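Local coordinates for protein purine nucleoside phosphorylase (PDB 5KO5) that probably catalyses the reversible phosphorolysis of purine nucleosides to the free base and ribose 1-phosphate, and binds cytosine in a pocket, at residues I50-I55 with G68-G73. Residues are numbered along the deposited sequence; the frame is centred on the assembly and turned at random.
Sequences IPYINI and GNLVLG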
loop_
_atom_site.group_PDB
_atom_site.type_symbol
_atom_site.label_atom_id
_atom_site.label_comp_id
_atom_site.label_asym_id
_atom_site.label_seq_id
_atom_site.Cartn_x
_atom_site.Cartn_y
_atom_site.Cartn_z
ATOM N N ILE A 50 -17.907 27.840 -10.958
ATOM C CA ILE A 50 -18.036 26.922 -12.086
ATOM C C ILE A 50 -18.222 25.502 -11.563
ATOM O O ILE A 50 -17.256 24.897 -11.078
ATOM C CB ILE A 50 -16.802 27.001 -12.999
ATOM C CG1 ILE A 50 -16.508 28.451 -13.392
ATOM C CG2 ILE A 50 -17.002 26.139 -14.231
ATOM C CD1 ILE A 50 -15.281 28.600 -14.273
ATOM N N PRO A 51 -19.422 24.923 -11.658
ATOM C CA PRO A 51 -19.607 23.540 -11.189
ATOM C C PRO A 51 -18.687 22.581 -11.934
ATOM O O PRO A 51 -18.523 22.679 -13.154
ATOM C CB PRO A 51 -21.084 23.259 -11.501
ATOM C CG PRO A 51 -21.732 24.617 -11.536
ATOM C CD PRO A 51 -20.690 25.540 -12.098
ATOM N N TYR A 52 -18.074 21.655 -11.184
ATOM C CA TYR A 52 -17.215 20.648 -11.810
ATOM C C TYR A 52 -17.951 19.957 -12.949
ATOM O O TYR A 52 -17.370 19.671 -14.001
ATOM C CB TYR A 52 -16.804 19.572 -10.797
ATOM C CG TYR A 52 -15.921 19.990 -9.640
ATOM C CD1 TYR A 52 -15.178 21.164 -9.672
ATOM C CD2 TYR A 52 -15.830 19.184 -8.504
ATOM C CE1 TYR A 52 -14.370 21.524 -8.595
ATOM C CE2 TYR A 52 -15.032 19.537 -7.434
ATOM C CZ TYR A 52 -14.313 20.711 -7.481
ATOM O OH TYR A 52 -13.527 21.061 -6.407
ATOM N N ILE A 53 -19.242 19.689 -12.750
ATOM C CA ILE A 53 -20.035 18.943 -13.714
ATOM C C ILE A 53 -20.124 19.660 -15.056
ATOM O O ILE A 53 -20.370 19.018 -16.082
ATOM C CB ILE A 53 -21.416 18.626 -13.087
ATOM C CG1 ILE A 53 -22.130 17.514 -13.860
ATOM C CG2 ILE A 53 -22.265 19.886 -12.994
ATOM C CD1 ILE A 53 -23.399 17.006 -13.178
ATOM N N ASN A 54 -19.908 20.978 -15.081
ATOM C CA ASN A 54 -19.933 21.752 -16.318
ATOM C C ASN A 54 -18.592 21.789 -17.045
ATOM O O ASN A 54 -18.558 22.214 -18.205
ATOM C CB ASN A 54 -20.382 23.201 -16.051
ATOM C CG ASN A 54 -21.824 23.299 -15.590
ATOM O OD1 ASN A 54 -22.619 22.384 -15.797
ATOM N ND2 ASN A 54 -22.168 24.422 -14.964
ATOM N N ILE A 55 -17.499 21.373 -16.414
ATOM C CA ILE A 55 -16.159 21.562 -16.964
ATOM C C ILE A 55 -15.785 20.309 -17.751
ATOM O O ILE A 55 -15.788 19.210 -17.171
ATOM C CB ILE A 55 -15.125 21.839 -15.870
ATOM C CG1 ILE A 55 -15.550 23.040 -15.015
ATOM C CG2 ILE A 55 -13.742 22.074 -16.503
ATOM C CD1 ILE A 55 -14.671 23.200 -13.785
ATOM N N GLY A 68 -19.264 20.669 -5.454
ATOM C CA GLY A 68 -18.155 20.477 -6.368
ATOM C C GLY A 68 -18.049 21.610 -7.368
ATOM O O GLY A 68 -18.590 21.518 -8.476
ATOM N N ASN A 69 -17.372 22.696 -6.984
ATOM C CA ASN A 69 -17.259 23.891 -7.809
ATOM C C ASN A 69 -15.813 24.355 -7.840
ATOM O O ASN A 69 -15.091 24.229 -6.848
ATOM C CB ASN A 69 -18.052 25.061 -7.218
ATOM C CG ASN A 69 -19.543 24.826 -7.209
ATOM O OD1 ASN A 69 -20.120 24.353 -8.192
ATOM N ND2 ASN A 69 -20.182 25.172 -6.102
ATOM N N LEU A 70 -15.401 24.885 -8.986
ATOM C CA LEU A 70 -14.202 25.704 -9.080
ATOM C C LEU A 70 -14.630 27.159 -8.937
ATOM O O LEU A 70 -15.558 27.602 -9.618
ATOM C CB LEU A 70 -13.555 25.500 -10.447
ATOM C CG LEU A 70 -12.034 25.482 -10.537
ATOM C CD1 LEU A 70 -11.454 24.363 -9.676
ATOM C CD2 LEU A 70 -11.616 25.312 -11.991
ATOM N N VAL A 71 -13.973 27.894 -8.045
ATOM C CA VAL A 71 -14.317 29.288 -7.776
ATOM C C VAL A 71 -13.103 30.151 -8.097
ATOM O O VAL A 71 -12.016 29.932 -7.547
ATOM C CB VAL A 71 -14.776 29.489 -6.323
ATOM C CG1 VAL A 71 -15.230 30.927 -6.099
ATOM C CG2 VAL A 71 -15.888 28.502 -5.974
ATOM N N LEU A 72 -13.282 31.123 -8.989
ATOM C CA LEU A 72 -12.213 32.025 -9.386
ATOM C C LEU A 72 -12.585 33.454 -9.031
ATOM O O LEU A 72 -13.755 33.845 -9.099
ATOM C CB LEU A 72 -11.939 31.949 -10.895
ATOM C CG LEU A 72 -11.401 30.603 -11.386
ATOM C CD1 LEU A 72 -12.525 29.726 -11.912
ATOM C CD2 LEU A 72 -10.327 30.809 -12.435
ATOM N N GLY A 73 -11.573 34.236 -8.666
ATOM C CA GLY A 73 -11.799 35.637 -8.341
ATOM C C GLY A 73 -10.573 36.237 -7.695
ATOM O O GLY A 73 -9.452 35.775 -7.914
HETATM O O HOH W 1 -20.444 19.853 -9.826
#
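Ile-50 and Leu-70 form the last hydrogen-bonded antiparallel pair between two strands: Ile-50 N donates to Leu-70 O (2.7 Å), nearly in line with the carbonyl, and Leu-70 N returns a bond to Ile-50 O (2.8 Å). Past the non-hydrogen-bonded pair Pro-51 and Asn-69, beyond the ladder, one more backbone bond follows, Tyr-52 N to Gly-68 O (2.8 Å, 173° at the hydrogen), although Tyr-52 already belongs to a 3-10 turn. Gly-68 O thus takes two bonds, one direct from Tyr-52 N and one from a water that bridges to Ile-53 N.

The Tyr-52 ring lies flat beneath the opposite backbone. Chi1 of -66° sets CG anti to the carbonyl carbon, beside the backbone N; one ring face has Gly-68 C and Asn-69 N over its centre, and Gly-68 CA makes a CH-pi contact 3.8 Å from the ring centroid. Tyr-52 OH hydrogen-bonds Gly-85 O.

Apolar contacts fill the side facing helix 9-23: Ile-50 CD1 meets Leu-72 CD1 at 3.8 Å, and the side chains of Ile-55 and Leu-70 cross at about a right angle, CD1 against CD2 at 4.1 Å. On the other side, Asn-69 OD1 approaches Pro-51 CA (3.1 Å) while ND2 bonds Gln-84.

Such an edge strand, closing in a proline and a 3-10 turn, borders the mixed sheet of the phosphorylase-superfamily fold.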